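Local coordinates for conserved uncharacterized protein (predicted phosphoesterase COG0622) (Streptococcus pneumoniae, PDB 3CK2) that is a predicted metal-dependent phosphoesterase of the calcineurin-like superfamily that carries two manganese ions and probably hydrolyses phosphate esters, at residues Ala35-Gly40 / Ile80-Gly85; Asn39-Leu44 / Lys58-Phe63. One frame throughout, in Å; residues are numbered along the deposited sequence.

Interaction 1: residues Ala35-Gly40 / Ile80-Gly85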
loop_
_atom_site.group_PDB
_atom_site.type_symbol
_atom_site.label_atom_id
_atom_site.label_comp_id
_atom_site.label_asym_id
_atom_site.label_seq_id
_atom_site.Cartn_x
_atom_site.Cartn_y
_atom_site.Cartn_z
ATOM N N ALA A 35 10.950 0.016 2.843
ATOM C CA ALA A 35 10.361 -0.314 1.550
ATOM C C ALA A 35 9.324 0.728 1.200
ATOM O O ALA A 35 8.732 1.346 2.084
ATOM C CB ALA A 35 9.726 -1.726 1.575
ATOM N N VAL A 36 9.132 0.924 -0.116
ATOM C CA VAL A 36 8.124 1.795 -0.663
ATOM C C VAL A 36 7.272 0.972 -1.604
ATOM O O VAL A 36 7.804 0.319 -2.492
ATOM C CB VAL A 36 8.738 3.047 -1.366
ATOM C CG1 VAL A 36 7.619 3.955 -1.958
ATOM C CG2 VAL A 36 9.599 3.835 -0.382
ATOM N N PHE A 37 5.943 1.026 -1.421
ATOM C CA PHE A 37 4.987 0.223 -2.228
ATOM C C PHE A 37 3.986 1.053 -3.023
ATOM O O PHE A 37 3.460 2.048 -2.531
ATOM C CB PHE A 37 4.168 -0.710 -1.321
ATOM C CG PHE A 37 4.994 -1.657 -0.558
ATOM C CD1 PHE A 37 5.253 -2.910 -1.062
ATOM C CD2 PHE A 37 5.543 -1.289 0.665
ATOM C CE1 PHE A 37 6.025 -3.800 -0.374
ATOM C CE2 PHE A 37 6.342 -2.182 1.358
ATOM C CZ PHE A 37 6.582 -3.450 0.825
ATOM N N HIS A 38 3.651 0.586 -4.215
ATOM C CA HIS A 38 2.593 1.211 -5.007
ATOM C C HIS A 38 1.662 0.088 -5.402
ATOM O O HIS A 38 2.109 -0.886 -5.948
ATOM C CB HIS A 38 3.176 1.939 -6.216
ATOM C CG HIS A 38 2.197 2.781 -6.953
ATOM N ND1 HIS A 38 1.037 2.274 -7.500
ATOM C CD2 HIS A 38 2.226 4.092 -7.279
ATOM C CE1 HIS A 38 0.379 3.252 -8.093
ATOM N NE2 HIS A 38 1.069 4.373 -7.957
ATOM N N ASN A 39 0.374 0.202 -5.091
ATOM C CA ASN A 39 -0.555 -0.920 -5.234
ATOM C C ASN A 39 -1.354 -0.908 -6.551
ATOM O O ASN A 39 -2.359 -1.608 -6.698
ATOM C CB ASN A 39 -1.489 -0.976 -4.019
ATOM C CG ASN A 39 -0.743 -1.110 -2.699
ATOM O OD1 ASN A 39 0.417 -1.546 -2.674
ATOM N ND2 ASN A 39 -1.420 -0.747 -1.578
ATOM N N GLY A 40 -0.884 -0.090 -7.492
ATOM C CA GLY A 40 -1.337 -0.112 -8.867
ATOM C C GLY A 40 -2.244 1.022 -9.296
ATOM O O GLY A 40 -2.590 1.936 -8.535
ATOM N N ILE A 80 4.994 -9.255 3.791
ATOM C CA ILE A 80 4.059 -8.340 3.232
ATOM C C ILE A 80 3.608 -8.978 1.896
ATOM O O ILE A 80 4.432 -9.465 1.113
ATOM C CB ILE A 80 4.751 -6.951 3.010
ATOM C CG1 ILE A 80 5.277 -6.427 4.367
ATOM C CG2 ILE A 80 3.809 -5.961 2.303
ATOM C CD1 ILE A 80 6.215 -5.206 4.327
ATOM N N ILE A 81 2.293 -9.015 1.679
ATOM C CA ILE A 81 1.721 -9.400 0.402
ATOM C C ILE A 81 0.978 -8.168 -0.122
ATOM O O ILE A 81 0.581 -7.302 0.638
ATOM C CB ILE A 81 0.861 -10.712 0.469
ATOM C CG1 ILE A 81 -0.492 -10.510 1.169
ATOM C CG2 ILE A 81 1.652 -11.849 1.177
ATOM C CD1 ILE A 81 -1.380 -11.788 1.154
ATOM N N GLN A 82 0.835 -8.110 -1.433
ATOM C CA GLN A 82 0.467 -6.913 -2.138
ATOM C C GLN A 82 -0.245 -7.277 -3.428
ATOM O O GLN A 82 0.245 -8.087 -4.225
ATOM C CB GLN A 82 1.744 -6.162 -2.473
ATOM C CG GLN A 82 1.565 -4.814 -3.042
ATOM C CD GLN A 82 2.855 -4.203 -3.521
ATOM O OE1 GLN A 82 3.912 -4.867 -3.563
ATOM N NE2 GLN A 82 2.780 -2.939 -3.921
ATOM N N THR A 83 -1.389 -6.655 -3.645
ATOM C CA THR A 83 -2.162 -6.858 -4.871
ATOM C C THR A 83 -3.001 -5.621 -5.082
ATOM O O THR A 83 -3.191 -4.847 -4.146
ATOM C CB THR A 83 -3.028 -8.174 -4.792
ATOM O OG1 THR A 83 -3.453 -8.548 -6.095
ATOM C CG2 THR A 83 -4.246 -8.029 -3.895
ATOM N N HIS A 84 -3.487 -5.394 -6.302
ATOM C CA HIS A 84 -4.414 -4.272 -6.519
ATOM C C HIS A 84 -5.754 -4.511 -5.844
ATOM O O HIS A 84 -6.198 -3.704 -5.050
ATOM C CB HIS A 84 -4.584 -3.964 -7.995
ATOM C CG HIS A 84 -5.307 -2.681 -8.275
ATOM N ND1 HIS A 84 -4.794 -1.449 -7.924
ATOM C CD2 HIS A 84 -6.481 -2.434 -8.916
ATOM C CE1 HIS A 84 -5.617 -0.496 -8.346
ATOM N NE2 HIS A 84 -6.647 -1.064 -8.947
ATOM N N GLY A 85 -6.391 -5.626 -6.143
ATOM C CA GLY A 85 -7.647 -6.035 -5.459
ATOM C C GLY A 85 -8.748 -6.488 -6.397
ATOM O O GLY A 85 -9.583 -7.269 -6.014
#
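The F37 ring meets Q82 at its edge: OE1 of Q82 lies in the ring plane, 3.4 Å from CD1 of F37, where the slightly positive C-H rim suits a carbonyl oxygen. The amide is turned almost upright to the ring, the planes 81° apart. Farther round, CZ of F37 touches CD1 of I80 at 3.9 Å, an oblique contact that, with L110 of strand 108-110, closes an apolar patch between strands 35-38 and 78-83. The H84 ring is also used at its edge: ND1 of H84 gives a nearly in-plane hydrogen bond of 2.7 Å to the carbonyl O of N39. In H84, chi1 -169° sets CG anti to the backbone N, and the turn about CB-CG points ND1 at that carbonyl.

Q82 suits this interior because its extended chain spans the gap between the strands. Its NE2 donates to OD1 of N39 (3.0 Å), in the carbonyl plane of N39, and to the backbone O of R55; ND2 of N39 is taken by Y111 O. At the turn, G40 N bonds to ND1 of H38, and G40 combines a positive phi with an extended psi, so a CB would press on the carbonyl O of N39 and run into ND1 of H84.

The two strands run roughly parallel, 25° apart, but belong to different sheets, with axes 8.9 Å apart and side chains filling the interval. This is the sheet-on-sheet core of the calcineurin-like phosphoesterase fold. At its end, N39 O orients H84, whose NE2 binds manganese, a second-shell arrangement at the dinuclear metal site.

Interaction 2: residues Asn39-Leu44 / Lys58-Phe63. With MN (manganese (II) ion), chain B.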
loop_
_atom_site.group_PDB
_atom_site.type_symbol
_atom_site.label_atom_id
_atom_site.label_comp_id
_atom_site.label_asym_id
_atom_site.label_seq_id
_atom_site.Cartn_x
_atom_site.Cartn_y
_atom_site.Cartn_z
ATOM N N ASN A 39 0.374 0.202 -5.091
ATOM C CA ASN A 39 -0.555 -0.920 -5.234
ATOM C C ASN A 39 -1.354 -0.908 -6.551
ATOM O O ASN A 39 -2.359 -1.608 -6.698
ATOM C CB ASN A 39 -1.489 -0.976 -4.019
ATOM C CG ASN A 39 -0.743 -1.110 -2.699
ATOM O OD1 ASN A 39 0.417 -1.546 -2.674
ATOM N ND2 ASN A 39 -1.420 -0.747 -1.578
ATOM N N GLY A 40 -0.884 -0.090 -7.492
ATOM C CA GLY A 40 -1.337 -0.112 -8.867
ATOM C C GLY A 40 -2.244 1.022 -9.296
ATOM O O GLY A 40 -2.590 1.936 -8.535
ATOM N N ASP A 41 -2.653 0.914 -10.552
ATOM C CA ASP A 41 -3.379 1.957 -11.281
ATOM C C ASP A 41 -2.556 3.238 -11.319
ATOM O O ASP A 41 -3.046 4.314 -11.015
ATOM C CB ASP A 41 -4.740 2.178 -10.651
ATOM C CG ASP A 41 -5.813 1.342 -11.252
ATOM O OD1 ASP A 41 -5.519 0.463 -12.063
ATOM O OD2 ASP A 41 -6.988 1.605 -10.882
ATOM N N SER A 42 -1.285 3.109 -11.669
ATOM C CA SER A 42 -0.412 4.273 -11.876
ATOM C C SER A 42 -0.590 4.881 -13.259
ATOM O O SER A 42 -0.427 6.100 -13.445
ATOM C CB SER A 42 1.069 3.904 -11.650
ATOM O OG SER A 42 1.510 2.906 -12.515
ATOM N N GLU A 43 -0.899 4.009 -14.222
ATOM C CA GLU A 43 -1.016 4.350 -15.646
ATOM C C GLU A 43 0.334 4.736 -16.269
ATOM O O GLU A 43 0.379 5.331 -17.333
ATOM C CB GLU A 43 -2.080 5.406 -15.887
ATOM C CG GLU A 43 -3.481 5.017 -15.378
ATOM C CD GLU A 43 -4.497 6.123 -15.677
ATOM O OE1 GLU A 43 -4.205 6.963 -16.548
ATOM O OE2 GLU A 43 -5.566 6.191 -15.031
ATOM N N LEU A 44 1.418 4.327 -15.595
ATOM C CA LEU A 44 2.791 4.521 -16.028
ATOM C C LEU A 44 3.313 3.221 -16.628
ATOM O O LEU A 44 2.732 2.150 -16.429
ATOM C CB LEU A 44 3.688 4.967 -14.839
ATOM C CG LEU A 44 3.269 6.196 -14.026
ATOM C CD1 LEU A 44 4.319 6.532 -12.939
ATOM C CD2 LEU A 44 2.947 7.427 -14.911
ATOM N N LYS A 58 0.142 -4.686 -10.549
ATOM C CA LYS A 58 -0.725 -4.281 -11.627
ATOM C C LYS A 58 -2.154 -3.947 -11.180
ATOM O O LYS A 58 -2.806 -4.762 -10.538
ATOM C CB LYS A 58 -0.810 -5.380 -12.676
ATOM C CG LYS A 58 -1.506 -4.942 -14.000
ATOM C CD LYS A 58 -2.036 -6.206 -14.745
ATOM C CE LYS A 58 -2.727 -5.867 -16.097
ATOM N NZ LYS A 58 -3.893 -4.996 -15.958
ATOM N N GLY A 59 -2.630 -2.770 -11.603
ATOM C CA GLY A 59 -4.026 -2.401 -11.475
ATOM C C GLY A 59 -4.822 -2.710 -12.733
ATOM O O GLY A 59 -4.256 -2.952 -13.810
ATOM N N ASN A 60 -6.146 -2.697 -12.626
ATOM C CA ASN A 60 -6.965 -2.903 -13.834
ATOM C C ASN A 60 -6.814 -1.804 -14.915
ATOM O O ASN A 60 -7.102 -2.056 -16.086
ATOM C CB ASN A 60 -8.434 -3.113 -13.487
ATOM C CG ASN A 60 -9.062 -1.922 -12.780
ATOM O OD1 ASN A 60 -8.555 -1.483 -11.756
ATOM N ND2 ASN A 60 -10.209 -1.439 -13.292
HETATM N N MSE A 61 -6.364 -0.614 -14.512
HETATM C CA MSE A 61 -6.166 0.532 -15.407
HETATM C C MSE A 61 -4.696 0.663 -15.827
HETATM O O MSE A 61 -4.307 1.674 -16.384
HETATM C CB MSE A 61 -6.644 1.864 -14.752
HETATM C CG MSE A 61 -8.135 1.945 -14.484
HETATM SE SE MSE A 61 -9.229 1.555 -16.057
HETATM C CE MSE A 61 -11.025 1.821 -15.396
ATOM N N ASP A 62 -3.908 -0.376 -15.565
ATOM C CA ASP A 62 -2.553 -0.529 -16.061
ATOM C C ASP A 62 -2.599 -1.495 -17.233
ATOM O O ASP A 62 -2.928 -2.674 -17.050
ATOM C CB ASP A 62 -1.614 -1.087 -14.962
ATOM C CG ASP A 62 -1.341 -0.086 -13.857
ATOM O OD1 ASP A 62 -1.242 1.101 -14.180
ATOM O OD2 ASP A 62 -1.190 -0.482 -12.681
ATOM N N PHE A 63 -2.305 -1.005 -18.432
ATOM C CA PHE A 63 -2.542 -1.785 -19.643
ATOM C C PHE A 63 -1.277 -2.401 -20.224
ATOM O O PHE A 63 -1.359 -3.412 -20.891
ATOM C CB PHE A 63 -3.306 -0.966 -20.676
ATOM C CG PHE A 63 -4.673 -0.543 -20.196
ATOM C CD1 PHE A 63 -5.629 -1.491 -19.867
ATOM C CD2 PHE A 63 -5.000 0.783 -20.046
ATOM C CE1 PHE A 63 -6.893 -1.106 -19.415
ATOM C CE2 PHE A 63 -6.281 1.162 -19.594
ATOM C CZ PHE A 63 -7.202 0.224 -19.274
HETATM MN MN MN B . -7.942 3.139 -9.595
HETATM O O HOH W 1 0.981 0.476 -11.594
HETATM O O HOH W 2 0.070 1.402 -16.565
HETATM O O HOH W 3 -9.486 3.521 -11.125
HETATM O O HOH W 4 -9.407 1.574 -9.099
#
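D41 and D62 carry the contact between 39-44 and 58-63, each carboxylate taking backbone N-H groups of the other loop. OD2 of D62 takes D41 N at 2.9 Å, from above the carboxylate plane, and, in its own segment, G59 N from the same face; OD1 of D62 accepts E43 N at 2.9 Å, nearly along its C-O axis. Aspartate's short, two-headed end suits a place serving both loops. In return, D41 OD1 accepts the N-H of selenomethionine M61 at 2.8 Å on the syn side. K58 NZ braces 58-63 internally through D62 O (2.7 Å) and G59 O.

Metal binding uses D41 OD2, 2.2 Å from a manganese with two waters. D41 also binds the second ion, so these loops carry the bridging aspartate, D41, and an asparagine ligand of that ion, N60, in the calcineurin-like dinuclear site. The type I turn G59-D62 presents N60; a CB on G59 would hit D41 OD1. E43 OE2 accepts from H16 ND1, a second-shell bond behind a ligand of the water-bearing manganese.

Waters bridge the loops, one between S42 OG and D62 OD2, another between D62 OD1 and L44 O. Like-charged D41 OD1 and D62 OD2 lie 4.5 Å apart, a repulsion the N-H donors and metal would be expected to offset.

Overall arrangement
Interactions 1 and 2 share N39 and G40, where the chain leaves strand 35-38 and becomes the metal-binding loop; their centres are 11 Å apart. Interaction 1 lies in the core, about 5 Å from the centre of the chain, and interaction 2 nearer the surface, about 13 Å from it. They converge on the manganese bound by H84, N60, H113 and D41: H84 NE2 comes within 3.3 Å of D41 OD2 and 3.4 Å of N60 OD1, as co-ligands of that metal. The H84 ring also packs on 58-63, its CG 3.5 Å from G59 CA. D41 extends interaction 2 to the other ion, where D14, H16 and H115 join it.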